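Local coordinates for enoyl-CoA hydratase (Geobacillus kaustophilus, PDB 2PPY), which probably catalyses the reversible hydration of trans-2-enoyl-CoA thioesters in fatty-acid beta-oxidation, at residues N206-A211 against P260-I265; V13-G18 against P51-V56; I19-L24 against R196-A201; D45-D50 against Q102-C107; E92-I97 against A120-L125. All coordinates share one frame; numbering follows the deposited sequence.

Overall arrangement
Contacts 2, 3 and 4 lie on the mixed sheet of the crotonase core. Contact 2 joins the turn after strand 11-16 to the start of strand 55-60, contact 3 sets helix 193-205 against strand 19-24, and contact 4 packs the end of helix 34-48 beside strand 103-108; centres of contacts 2 and 4 are about 7 Å apart. Along the chain contact 2 crosses both others, while contact 4 is nested within contact 3. Contact 5, centre to centre about 10 Å from contact 4, adds helix 80-99. Contact 1 comes last, centre to centre about 14 Å from contact 2, and touches it through Thr-209 and Lys-54. Contacts 1, 2, 4 and 5 all touch a third subunit.

Contact 1: residues N206-A211 against P260-I265; sequences NSATYA and PNWKGI
The indole of Trp-262 lies between two pieces of chain, with Ala-208 N 3.5 Å above one face and Pro-260 CG 3.1 Å above the opposite face, both offset toward the rim. At its edge, near the ring plane, Asn-206 O stands 3.2 Å from Trp-262 CD1. This packing joins the C-terminal tail of the crotonase fold to the start of helix 209-222, where Ala-208 is both the N-cap residue and the centre of an inverse gamma turn. The six-membered part of the indole receives a CH-pi contact: Ala-208 CB sits 3.7 Å from its centroid and only 12° off the normal. The five-membered part runs under the Ser-207 carbonyl carbon. Trp-262 CG, beside its backbone N (chi1 -49°) and anti to the carbonyl carbon, carries the ring under this turn. The other end is more polar. Gly-264 has no side chain, and its CA comes 3.4 Å from Thr-209 OG1. The ring of Tyr-210 meets the Gly-264 carbonyl and Ile-265 obliquely. Asp-246 of helix 245-255 holds the tail through the backbone nitrogens of Lys-263 and Gly-264, while Val-140 and Ser-141 of a second subunit pack on Ala-208 and Trp-262. A water bridges the two segments, donating to Gly-264 O at 2.5 Å and hydrogen-bonded to Thr-209 OG1 at 2.7 Å.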
# COMPACT_ATOMS: atom_id res chain seq x y z
N ASN A 206 7.72 34.94 2.06
CA ASN A 206 7.95 35.83 3.19
C ASN A 206 7.62 35.22 4.55
O ASN A 206 7.72 35.90 5.57
CB ASN A 206 7.15 37.12 3.02
CG ASN A 206 7.79 38.06 2.04
OD1 ASN A 206 8.90 38.54 2.26
ND2 ASN A 206 7.10 38.32 0.93
N SER A 207 7.23 33.95 4.57
CA SER A 207 6.90 33.30 5.83
C SER A 207 7.99 32.30 6.21
O SER A 207 9.12 32.38 5.73
CB SER A 207 5.54 32.60 5.72
OG SER A 207 5.52 31.66 4.66
N ALA A 208 7.65 31.37 7.10
CA ALA A 208 8.60 30.35 7.54
C ALA A 208 8.69 29.33 6.41
O ALA A 208 8.07 28.26 6.46
CB ALA A 208 8.11 29.69 8.82
N THR A 209 9.48 29.66 5.40
CA THR A 209 9.65 28.82 4.23
C THR A 209 10.14 27.40 4.48
O THR A 209 9.89 26.50 3.66
CB THR A 209 10.56 29.52 3.19
OG1 THR A 209 11.86 29.75 3.76
CG2 THR A 209 9.96 30.86 2.78
N TYR A 210 10.84 27.17 5.58
CA TYR A 210 11.32 25.83 5.90
C TYR A 210 10.11 25.00 6.30
O TYR A 210 10.01 23.82 5.97
CB TYR A 210 12.33 25.89 7.05
CG TYR A 210 13.12 24.61 7.29
CD1 TYR A 210 13.07 23.55 6.40
CD2 TYR A 210 13.95 24.50 8.41
CE1 TYR A 210 13.84 22.40 6.60
CE2 TYR A 210 14.72 23.36 8.62
CZ TYR A 210 14.66 22.32 7.71
OH TYR A 210 15.43 21.20 7.92
N ALA A 211 9.19 25.63 7.02
CA ALA A 211 7.97 24.97 7.45
C ALA A 211 7.10 24.72 6.22
O ALA A 211 6.56 23.64 6.05
CB ALA A 211 7.22 25.85 8.46
N PRO A 260 7.64 37.92 13.71
CA PRO A 260 8.81 37.05 13.59
C PRO A 260 9.60 37.36 12.33
O PRO A 260 9.03 37.76 11.31
CB PRO A 260 8.20 35.66 13.56
CG PRO A 260 6.90 35.90 12.85
CD PRO A 260 6.40 37.16 13.51
N ASN A 261 10.91 37.17 12.39
CA ASN A 261 11.78 37.42 11.25
C ASN A 261 12.35 36.11 10.74
O ASN A 261 13.38 35.62 11.22
CB ASN A 261 12.91 38.38 11.65
CG ASN A 261 12.38 39.71 12.16
OD1 ASN A 261 11.63 40.40 11.48
ND2 ASN A 261 12.78 40.07 13.38
N TRP A 262 11.66 35.54 9.76
CA TRP A 262 12.04 34.26 9.17
C TRP A 262 13.36 34.31 8.42
O TRP A 262 13.62 35.24 7.66
CB TRP A 262 10.93 33.81 8.22
CG TRP A 262 9.58 33.88 8.84
CD1 TRP A 262 8.52 34.62 8.41
CD2 TRP A 262 9.13 33.16 10.00
NE1 TRP A 262 7.43 34.40 9.22
CE2 TRP A 262 7.78 33.51 10.20
CE3 TRP A 262 9.74 32.25 10.88
CZ2 TRP A 262 7.02 32.98 11.25
CZ3 TRP A 262 8.98 31.72 11.92
CH2 TRP A 262 7.64 32.09 12.10
N LYS A 263 14.18 33.28 8.62
CA LYS A 263 15.47 33.19 7.96
C LYS A 263 15.47 32.04 6.96
O LYS A 263 16.39 31.91 6.15
CB LYS A 263 16.58 33.01 8.99
CG LYS A 263 16.89 34.27 9.78
CD LYS A 263 17.77 34.00 10.99
CE LYS A 263 17.01 33.22 12.06
NZ LYS A 263 17.81 33.03 13.30
N GLY A 264 14.44 31.21 7.02
CA GLY A 264 14.34 30.09 6.10
C GLY A 264 15.07 28.84 6.54
O GLY A 264 15.06 27.83 5.84
N ILE A 265 15.72 28.90 7.70
CA ILE A 265 16.46 27.76 8.22
C ILE A 265 16.12 27.55 9.69
O ILE A 265 15.28 28.31 10.21
CB ILE A 265 17.99 27.97 8.09
CG1 ILE A 265 18.44 29.14 8.97
CG2 ILE A 265 18.35 28.25 6.64
CD1 ILE A 265 19.94 29.35 8.99
O HOH W 1 13.75 27.83 3.68

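Contact 2: residues V13-G18 against P51-V56; sequences VFKEDG and PDIKVV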
# COMPACT_ATOMS: atom_id res chain seq x y z
N VAL A 13 13.87 31.11 -17.12
CA VAL A 13 13.73 31.07 -15.67
C VAL A 13 14.14 32.42 -15.08
O VAL A 13 15.22 32.92 -15.37
CB VAL A 13 14.61 29.96 -15.04
CG1 VAL A 13 14.46 29.97 -13.53
CG2 VAL A 13 14.23 28.61 -15.60
N PHE A 14 13.26 32.99 -14.26
CA PHE A 14 13.52 34.26 -13.60
C PHE A 14 13.57 34.00 -12.10
O PHE A 14 12.69 33.33 -11.55
CB PHE A 14 12.39 35.26 -13.89
CG PHE A 14 12.28 35.66 -15.33
CD1 PHE A 14 13.25 36.46 -15.92
CD2 PHE A 14 11.20 35.24 -16.10
CE1 PHE A 14 13.15 36.84 -17.26
CE2 PHE A 14 11.08 35.61 -17.44
CZ PHE A 14 12.06 36.42 -18.02
N LYS A 15 14.60 34.51 -11.43
CA LYS A 15 14.73 34.32 -9.99
C LYS A 15 14.76 35.66 -9.28
O LYS A 15 15.51 36.56 -9.66
CB LYS A 15 16.01 33.55 -9.65
CG LYS A 15 16.03 32.11 -10.13
CD LYS A 15 17.30 31.43 -9.65
CE LYS A 15 17.45 30.02 -10.20
NZ LYS A 15 18.71 29.40 -9.70
N GLU A 16 13.95 35.79 -8.23
CA GLU A 16 13.89 37.03 -7.48
C GLU A 16 13.19 36.84 -6.14
O GLU A 16 12.11 36.27 -6.07
CB GLU A 16 13.17 38.09 -8.32
CG GLU A 16 13.14 39.48 -7.71
CD GLU A 16 12.59 40.51 -8.68
OE1 GLU A 16 11.43 40.36 -9.13
OE2 GLU A 16 13.31 41.48 -8.99
N ASP A 17 13.83 37.32 -5.09
CA ASP A 17 13.30 37.26 -3.73
C ASP A 17 12.65 35.94 -3.31
O ASP A 17 11.51 35.92 -2.83
CB ASP A 17 12.32 38.41 -3.50
CG ASP A 17 13.00 39.77 -3.54
OD1 ASP A 17 13.90 40.00 -2.70
OD2 ASP A 17 12.64 40.60 -4.40
N GLY A 18 13.36 34.84 -3.49
CA GLY A 18 12.84 33.54 -3.10
C GLY A 18 11.79 32.92 -4.02
O GLY A 18 11.20 31.90 -3.68
N PRO A 51 19.26 27.20 -2.76
CA PRO A 51 18.69 27.40 -1.43
C PRO A 51 17.77 28.61 -1.25
O PRO A 51 16.88 28.60 -0.41
CB PRO A 51 19.92 27.50 -0.53
CG PRO A 51 20.94 26.71 -1.26
CD PRO A 51 20.73 27.14 -2.68
N ASP A 52 18.00 29.64 -2.05
CA ASP A 52 17.21 30.86 -1.94
C ASP A 52 15.81 30.77 -2.52
O ASP A 52 14.94 31.57 -2.16
CB ASP A 52 17.96 32.03 -2.58
CG ASP A 52 19.29 32.31 -1.91
OD1 ASP A 52 19.31 32.50 -0.67
OD2 ASP A 52 20.32 32.34 -2.62
N ILE A 53 15.57 29.82 -3.42
CA ILE A 53 14.25 29.69 -4.03
C ILE A 53 13.34 28.82 -3.17
O ILE A 53 13.65 27.66 -2.89
CB ILE A 53 14.33 29.07 -5.44
CG1 ILE A 53 15.37 29.83 -6.28
CG2 ILE A 53 12.96 29.15 -6.11
CD1 ILE A 53 15.04 31.30 -6.49
N LYS A 54 12.21 29.38 -2.76
CA LYS A 54 11.27 28.66 -1.92
C LYS A 54 9.95 28.38 -2.65
O LYS A 54 9.18 27.51 -2.25
CB LYS A 54 11.00 29.46 -0.64
CG LYS A 54 12.17 29.47 0.36
CD LYS A 54 13.36 30.26 -0.14
CE LYS A 54 14.36 30.56 0.99
NZ LYS A 54 15.05 29.35 1.53
N VAL A 55 9.70 29.12 -3.73
CA VAL A 55 8.48 28.94 -4.50
C VAL A 55 8.76 29.00 -5.99
O VAL A 55 9.61 29.76 -6.45
CB VAL A 55 7.43 30.02 -4.16
CG1 VAL A 55 6.14 29.77 -4.93
CG2 VAL A 55 7.16 30.04 -2.66
N VAL A 56 8.03 28.20 -6.76
CA VAL A 56 8.20 28.19 -8.20
C VAL A 56 6.85 28.37 -8.88
O VAL A 56 5.90 27.64 -8.59
CB VAL A 56 8.83 26.89 -8.71
CG1 VAL A 56 8.94 26.92 -10.23
CG2 VAL A 56 10.20 26.68 -8.08
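Pro-51 lies in the connection between helix 34-48 and strand 55-60, which here meets the turn leading from strand 11-16 into strand 19-24 of the mixed crotonase sheet. Its carbonyl oxygen accepts a bond from Lys-54 NZ at 2.8 Å, nearly along the C=O axis; bends at chi2 and chi4 curl the lysine chain back to it. Asp-52 contributes its backbone: its O lies 3.0 Å from Gly-18 CA in a CA-H...O contact. Ile-53 then turns its CD1 onto the side chain of Lys-15, crossing the aliphatic part at about a right angle, with CD1 3.9 Å from Lys-15 CG. Beyond that point the extended lysine carries NZ to salt bridges with Asp-50 and Asp-46. At Lys-54 and Val-55 two successive amides converge on one acceptor, Gly-18 O. Positive phi at Gly-18 (76°) belongs to the turn that presents this oxygen. Lys-54 N approaches it at 2.9 Å from above the carbonyl plane, with a nearly straight N-H...O angle of 165°. Val-55 N comes in almost along the C=O axis, more bent at hydrogen, 3.2 Å from Gly-18 O.

Contact 3: residues I19-L24 against R196-A201; sequences IAEIHL and RTREYA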
# COMPACT_ATOMS: atom_id res chain seq x y z
N ILE A 19 11.57 33.53 -5.18
CA ILE A 19 10.60 33.01 -6.13
C ILE A 19 11.23 32.83 -7.50
O ILE A 19 12.02 33.68 -7.94
CB ILE A 19 9.38 33.95 -6.28
CG1 ILE A 19 8.65 34.08 -4.95
CG2 ILE A 19 8.44 33.41 -7.35
CD1 ILE A 19 7.52 35.09 -4.98
N ALA A 20 10.91 31.73 -8.16
CA ALA A 20 11.42 31.47 -9.49
C ALA A 20 10.23 31.30 -10.41
O ALA A 20 9.25 30.65 -10.05
CB ALA A 20 12.27 30.20 -9.50
N GLU A 21 10.29 31.91 -11.58
CA GLU A 21 9.20 31.79 -12.53
C GLU A 21 9.73 31.12 -13.77
O GLU A 21 10.71 31.57 -14.36
CB GLU A 21 8.63 33.16 -12.90
CG GLU A 21 8.22 34.03 -11.74
CD GLU A 21 7.35 35.21 -12.17
OE1 GLU A 21 7.51 35.66 -13.32
OE2 GLU A 21 6.53 35.68 -11.36
N ILE A 22 9.09 30.02 -14.16
CA ILE A 22 9.50 29.30 -15.35
C ILE A 22 8.49 29.69 -16.43
O ILE A 22 7.34 29.24 -16.41
CB ILE A 22 9.46 27.78 -15.12
CG1 ILE A 22 10.32 27.40 -13.91
CG2 ILE A 22 9.96 27.07 -16.37
CD1 ILE A 22 10.31 25.91 -13.57
N HIS A 23 8.92 30.54 -17.35
CA HIS A 23 8.05 30.98 -18.43
C HIS A 23 8.21 30.06 -19.63
O HIS A 23 9.32 29.79 -20.08
CB HIS A 23 8.37 32.42 -18.83
CG HIS A 23 7.94 33.43 -17.82
ND1 HIS A 23 6.94 34.35 -18.06
CD2 HIS A 23 8.37 33.67 -16.56
CE1 HIS A 23 6.78 35.11 -17.00
NE2 HIS A 23 7.63 34.72 -16.07
N LEU A 24 7.08 29.58 -20.15
CA LEU A 24 7.09 28.70 -21.30
C LEU A 24 6.82 29.48 -22.58
O LEU A 24 5.85 30.22 -22.68
CB LEU A 24 6.01 27.62 -21.12
CG LEU A 24 6.01 26.85 -19.79
CD1 LEU A 24 4.87 25.84 -19.79
CD2 LEU A 24 7.34 26.16 -19.58
N ARG A 196 -2.30 38.06 -8.75
CA ARG A 196 -2.73 37.34 -7.56
C ARG A 196 -1.92 36.07 -7.29
O ARG A 196 -1.73 35.69 -6.14
CB ARG A 196 -4.23 37.06 -7.64
CG ARG A 196 -5.05 38.34 -7.80
CD ARG A 196 -6.53 38.10 -7.62
NE ARG A 196 -6.83 37.55 -6.31
CZ ARG A 196 -8.05 37.25 -5.88
NH1 ARG A 196 -9.10 37.47 -6.67
NH2 ARG A 196 -8.23 36.73 -4.67
N THR A 197 -1.44 35.42 -8.35
CA THR A 197 -0.63 34.22 -8.18
C THR A 197 0.69 34.64 -7.52
O THR A 197 1.13 34.01 -6.55
CB THR A 197 -0.31 33.54 -9.53
OG1 THR A 197 -1.52 33.06 -10.13
CG2 THR A 197 0.65 32.36 -9.33
N ARG A 198 1.30 35.70 -8.04
CA ARG A 198 2.55 36.21 -7.50
C ARG A 198 2.38 36.69 -6.07
O ARG A 198 3.28 36.55 -5.24
CB ARG A 198 3.08 37.36 -8.36
CG ARG A 198 3.81 36.90 -9.61
CD ARG A 198 3.94 38.00 -10.65
NE ARG A 198 4.68 37.54 -11.81
CZ ARG A 198 4.57 38.07 -13.03
NH1 ARG A 198 3.74 39.08 -13.25
NH2 ARG A 198 5.29 37.57 -14.04
N GLU A 199 1.21 37.26 -5.78
CA GLU A 199 0.91 37.75 -4.44
C GLU A 199 0.87 36.58 -3.46
O GLU A 199 1.35 36.69 -2.33
CB GLU A 199 -0.43 38.48 -4.44
CG GLU A 199 -0.86 39.03 -3.09
CD GLU A 199 -2.15 39.83 -3.18
OE1 GLU A 199 -2.16 40.84 -3.91
OE2 GLU A 199 -3.14 39.45 -2.51
N TYR A 200 0.31 35.46 -3.91
CA TYR A 200 0.22 34.26 -3.08
C TYR A 200 1.62 33.73 -2.83
O TYR A 200 1.98 33.40 -1.69
CB TYR A 200 -0.63 33.20 -3.80
CG TYR A 200 -0.87 31.92 -3.02
CD1 TYR A 200 0.12 30.93 -2.95
CD2 TYR A 200 -2.10 31.67 -2.41
CE1 TYR A 200 -0.12 29.72 -2.29
CE2 TYR A 200 -2.34 30.46 -1.74
CZ TYR A 200 -1.35 29.49 -1.69
OH TYR A 200 -1.60 28.29 -1.07
N ALA A 201 2.42 33.65 -3.89
CA ALA A 201 3.79 33.16 -3.77
C ALA A 201 4.60 34.08 -2.86
O ALA A 201 5.41 33.62 -2.06
CB ALA A 201 4.44 33.08 -5.15
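Helix 193-205 lies against one face of the central crotonase sheet, its 196-201 segment running 147° from the direction of strand 19-24 with the axes 10.4 Å apart at closest approach. The gap is spanned by a salt bridge between Glu-21 and Arg-198. Arg-198, extended from CG to NE, grips the carboxylate side-on with two nitrogens, one for each oxygen. Its NE donates to Glu-21 OE2 at 2.7 Å, almost straight at 171°, and its NH2 donates to Glu-21 OE1 at 3.0 Å. Both oxygens use their syn lone pairs, and the carboxylate and guanidinium planes are only 8° apart, so the paired bonds fix the rotation of both groups. Glu-21 OE1 has a second donor, His-23 NE2, at 2.9 Å. That N-H lies in the imidazole plane but reaches the oxygen from above the carboxylate plane, leaving the syn side to the arginine. With ND1 of His-23 bonded to Asp-61, both ring nitrogens are satisfied, and the ring is held between two carboxylates, a setting that would probably favour its protonated form, although the guanidinium close to its edge would oppose this. Phe-14 of the adjacent strand meets the same imidazole edge-to-face, and Met-59 packs against Glu-21, His-23 and Arg-198. One helical turn farther along, the contact becomes apolar. Ile-19, with CG1 anti to its carbonyl carbon and extended at chi2, reaches toward the helix until its CD1 rests 3.7 Å from Ala-201 CB.

Contact 4: residues D45-D50 against Q102-C107; sequences DDIRFD and QVYIAC
Ile-47 and Gln-102 form the close part of this contact, their side chains crossing obliquely. The CG2 branch of Ile-47, anti to its backbone N, lies over the face of the Gln-102 amide, 3.6 Å from CD. Gln-102 is bent at chi2 (79°), which swings the amide toward the end of helix 34-48 and leaves NE2 3.2 Å from Ile-47 O. The clear partner of this buried NE2 is Ile-53 O, so the glutamine also ties the chain before strand 103-108 to the lead-in of strand 55-60. Packing is looser at the two margins. On one, the tip of Ile-47 meets the tip of Tyr-104, CD1 standing 4.2 Å from the phenolic OH. On the other, Arg-48 CA is 4.1 Å from Gln-102 OE1, and its guanidinium leads off to a salt bridge with Glu-92 of a third subunit. Asp-50 pairs with Lys-15. The whole sits where helix 34-48 ends over the sheet: Val-56 of neighbouring strand 55-60 touches Ile-47, Gln-102 and Tyr-104, and Ile-97 of helix 80-99 packs on the tyrosine.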
# COMPACT_ATOMS: atom_id res chain seq x y z
N ASP A 45 16.23 20.86 -11.55
CA ASP A 45 17.47 20.53 -10.86
C ASP A 45 18.18 21.80 -10.40
O ASP A 45 18.64 21.90 -9.26
CB ASP A 45 18.42 19.72 -11.75
CG ASP A 45 17.96 18.29 -11.94
OD1 ASP A 45 17.26 17.77 -11.05
OD2 ASP A 45 18.32 17.68 -12.97
N ASP A 46 18.27 22.78 -11.29
CA ASP A 46 18.91 24.05 -10.96
C ASP A 46 18.25 24.69 -9.75
O ASP A 46 18.92 25.07 -8.80
CB ASP A 46 18.81 25.03 -12.13
CG ASP A 46 19.35 26.40 -11.78
OD1 ASP A 46 20.58 26.53 -11.62
OD2 ASP A 46 18.55 27.34 -11.64
N ILE A 47 16.93 24.82 -9.80
CA ILE A 47 16.17 25.43 -8.72
C ILE A 47 16.33 24.68 -7.40
O ILE A 47 16.39 25.30 -6.34
CB ILE A 47 14.68 25.55 -9.10
CG1 ILE A 47 14.54 26.50 -10.29
CG2 ILE A 47 13.88 26.06 -7.91
CD1 ILE A 47 13.15 26.58 -10.87
N ARG A 48 16.40 23.35 -7.48
CA ARG A 48 16.57 22.52 -6.28
C ARG A 48 17.86 22.87 -5.56
O ARG A 48 17.90 23.00 -4.34
CB ARG A 48 16.62 21.03 -6.64
CG ARG A 48 15.29 20.33 -6.81
CD ARG A 48 15.57 18.89 -7.25
NE ARG A 48 14.40 18.02 -7.23
CZ ARG A 48 14.46 16.71 -7.42
NH1 ARG A 48 15.63 16.13 -7.66
NH2 ARG A 48 13.36 15.97 -7.38
N PHE A 49 18.94 23.00 -6.33
CA PHE A 49 20.25 23.30 -5.76
C PHE A 49 20.43 24.77 -5.42
O PHE A 49 21.52 25.20 -5.06
CB PHE A 49 21.35 22.83 -6.72
CG PHE A 49 21.65 21.36 -6.62
CD1 PHE A 49 22.65 20.89 -5.77
CD2 PHE A 49 20.92 20.44 -7.37
CE1 PHE A 49 22.92 19.53 -5.67
CE2 PHE A 49 21.19 19.07 -7.27
CZ PHE A 49 22.19 18.62 -6.42
N ASP A 50 19.35 25.54 -5.52
CA ASP A 50 19.39 26.97 -5.20
C ASP A 50 18.59 27.20 -3.92
O ASP A 50 17.38 27.38 -3.98
CB ASP A 50 18.79 27.79 -6.34
CG ASP A 50 19.00 29.28 -6.16
OD1 ASP A 50 19.23 29.72 -5.01
OD2 ASP A 50 18.91 30.02 -7.16
N GLN A 102 10.74 23.33 -2.99
CA GLN A 102 9.90 24.46 -3.40
C GLN A 102 8.46 24.07 -3.67
O GLN A 102 8.18 22.96 -4.11
CB GLN A 102 10.42 25.12 -4.68
CG GLN A 102 11.79 25.77 -4.62
CD GLN A 102 12.91 24.76 -4.73
OE1 GLN A 102 12.73 23.67 -5.29
NE2 GLN A 102 14.08 25.11 -4.20
N VAL A 103 7.56 25.02 -3.44
CA VAL A 103 6.15 24.81 -3.71
C VAL A 103 5.97 25.19 -5.18
O VAL A 103 6.31 26.31 -5.58
CB VAL A 103 5.26 25.72 -2.83
CG1 VAL A 103 3.82 25.67 -3.31
CG2 VAL A 103 5.34 25.26 -1.38
N TYR A 104 5.46 24.26 -5.97
CA TYR A 104 5.24 24.51 -7.39
C TYR A 104 3.78 24.91 -7.67
O TYR A 104 2.85 24.18 -7.35
CB TYR A 104 5.61 23.27 -8.21
CG TYR A 104 7.07 23.20 -8.59
CD1 TYR A 104 8.07 23.12 -7.62
CD2 TYR A 104 7.46 23.26 -9.93
CE1 TYR A 104 9.43 23.10 -7.98
CE2 TYR A 104 8.80 23.24 -10.30
CZ TYR A 104 9.78 23.16 -9.32
OH TYR A 104 11.10 23.16 -9.69
N ILE A 105 3.61 26.08 -8.28
CA ILE A 105 2.28 26.59 -8.60
C ILE A 105 2.15 26.75 -10.11
O ILE A 105 3.00 27.38 -10.75
CB ILE A 105 2.03 27.98 -7.96
CG1 ILE A 105 2.31 27.92 -6.46
CG2 ILE A 105 0.59 28.43 -8.21
CD1 ILE A 105 2.21 29.27 -5.78
N ALA A 106 1.09 26.19 -10.68
CA ALA A 106 0.83 26.31 -12.10
C ALA A 106 -0.07 27.52 -12.32
O ALA A 106 -1.20 27.54 -11.84
CB ALA A 106 0.15 25.06 -12.61
N CYS A 107 0.44 28.53 -13.02
CA CYS A 107 -0.35 29.73 -13.29
C CYS A 107 -1.01 29.54 -14.64
O CYS A 107 -0.39 29.76 -15.68
CB CYS A 107 0.56 30.96 -13.32
SG CYS A 107 -0.35 32.53 -13.45

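Contact 5: residues E92-I97 against A120-L125; sequences ETLDKI and ALACDL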
# COMPACT_ATOMS: atom_id res chain seq x y z
N GLU A 92 9.13 11.01 -15.23
CA GLU A 92 10.13 11.12 -14.18
C GLU A 92 10.43 12.59 -13.89
O GLU A 92 10.69 12.98 -12.75
CB GLU A 92 11.41 10.38 -14.57
CG GLU A 92 11.19 8.89 -14.80
CD GLU A 92 12.47 8.13 -15.11
OE1 GLU A 92 13.33 8.69 -15.81
OE2 GLU A 92 12.60 6.97 -14.66
N THR A 93 10.38 13.42 -14.93
CA THR A 93 10.63 14.84 -14.75
C THR A 93 9.51 15.42 -13.90
O THR A 93 9.76 16.10 -12.90
CB THR A 93 10.68 15.58 -16.10
OG1 THR A 93 11.79 15.09 -16.87
CG2 THR A 93 10.85 17.09 -15.88
N LEU A 94 8.27 15.15 -14.28
CA LEU A 94 7.13 15.65 -13.52
C LEU A 94 7.16 15.10 -12.09
O LEU A 94 6.82 15.81 -11.15
CB LEU A 94 5.81 15.28 -14.21
CG LEU A 94 5.54 15.93 -15.57
CD1 LEU A 94 4.09 15.67 -15.97
CD2 LEU A 94 5.80 17.45 -15.51
N ASP A 95 7.59 13.86 -11.93
CA ASP A 95 7.66 13.25 -10.60
C ASP A 95 8.57 14.01 -9.64
O ASP A 95 8.34 14.01 -8.43
CB ASP A 95 8.15 11.79 -10.68
CG ASP A 95 7.23 10.89 -11.48
OD1 ASP A 95 6.02 11.16 -11.55
OD2 ASP A 95 7.74 9.88 -12.04
N LYS A 96 9.61 14.65 -10.18
CA LYS A 96 10.57 15.39 -9.36
C LYS A 96 9.99 16.57 -8.56
O LYS A 96 10.52 16.94 -7.52
CB LYS A 96 11.73 15.87 -10.24
CG LYS A 96 12.50 14.70 -10.86
CD LYS A 96 13.55 15.11 -11.87
CE LYS A 96 14.77 15.76 -11.22
NZ LYS A 96 15.94 15.72 -12.14
N ILE A 97 8.89 17.14 -9.05
CA ILE A 97 8.26 18.27 -8.37
C ILE A 97 7.77 17.95 -6.96
O ILE A 97 8.02 18.71 -6.02
CB ILE A 97 7.08 18.82 -9.22
CG1 ILE A 97 7.60 19.34 -10.56
CG2 ILE A 97 6.36 19.94 -8.47
CD1 ILE A 97 6.53 19.80 -11.51
N ALA A 120 0.54 20.48 -15.24
CA ALA A 120 -0.13 21.26 -14.20
C ALA A 120 -0.57 20.38 -13.03
O ALA A 120 -0.54 20.82 -11.88
CB ALA A 120 -1.34 21.98 -14.79
N LEU A 121 -0.97 19.14 -13.32
CA LEU A 121 -1.40 18.20 -12.29
C LEU A 121 -0.22 17.80 -11.40
O LEU A 121 -0.41 17.49 -10.22
CB LEU A 121 -2.02 16.94 -12.91
CG LEU A 121 -3.42 17.05 -13.54
CD1 LEU A 121 -3.75 15.78 -14.31
CD2 LEU A 121 -4.44 17.29 -12.44
N ALA A 122 0.98 17.82 -11.97
CA ALA A 122 2.19 17.44 -11.23
C ALA A 122 2.67 18.55 -10.29
O ALA A 122 3.51 18.32 -9.43
CB ALA A 122 3.30 17.06 -12.21
N CYS A 123 2.13 19.76 -10.46
CA CYS A 123 2.50 20.87 -9.59
C CYS A 123 1.69 20.76 -8.29
O CYS A 123 0.66 20.08 -8.26
CB CYS A 123 2.22 22.21 -10.27
SG CYS A 123 3.23 22.52 -11.74
N ASP A 124 2.14 21.44 -7.24
CA ASP A 124 1.46 21.40 -5.94
C ASP A 124 0.12 22.14 -5.93
O ASP A 124 -0.80 21.74 -5.22
CB ASP A 124 2.37 21.99 -4.85
CG ASP A 124 3.72 21.29 -4.78
OD1 ASP A 124 3.73 20.05 -4.82
OD2 ASP A 124 4.76 21.98 -4.69
N LEU A 125 0.02 23.21 -6.71
CA LEU A 125 -1.21 24.00 -6.78
C LEU A 125 -1.48 24.47 -8.20
O LEU A 125 -0.56 24.58 -9.00
CB LEU A 125 -1.10 25.22 -5.86
CG LEU A 125 -0.86 25.01 -4.36
CD1 LEU A 125 -0.39 26.32 -3.72
CD2 LEU A 125 -2.13 24.50 -3.70
O HOH W 2 5.12 15.89 -8.93
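Ile-97, near the C-terminal end of helix 80-99, carries much of this buried contact. Its CB already lies 3.6 Å from Ala-122 O. From there the side chain divides. CG2, anti to the backbone N, comes closest, 3.4 Å from Ala-122 O, and also faces Cys-123 CA. The other branch leaves through CG1, beside the backbone N (chi1 -63°) and anti to the carbonyl carbon, and continues extended to CD1, which lies 4.0 Å from Ala-122 O, 4.3 Å from Cys-123 SG and equally far from Ala-122 CB. The isoleucine thus straddles the turn that follows helix 115-121. Three residues earlier on the same helix, Leu-94 meets that turn with its CB, 3.7 Å from Ala-122 CB; the alanine methyl points at Leu-94 CB, with Ile-97 CD1 to its flank. A water spans the two backbones beside this apolar patch, donating to Leu-94 O at 2.8 Å and to Ala-122 O at 3.0 Å, and gives both buried carbonyls a partner. Asp-124 marks the polar margin: its OD2 accepts from Tyr-104 N and forms a salt bridge with Lys-216, whose NZ also donates to Ile-97 O. Helix 80-99 packing against the turn between helix 115-121 and strand 125-129 belongs to the alpha/beta core of the crotonase fold, in which helices cover the strands of the central sheet.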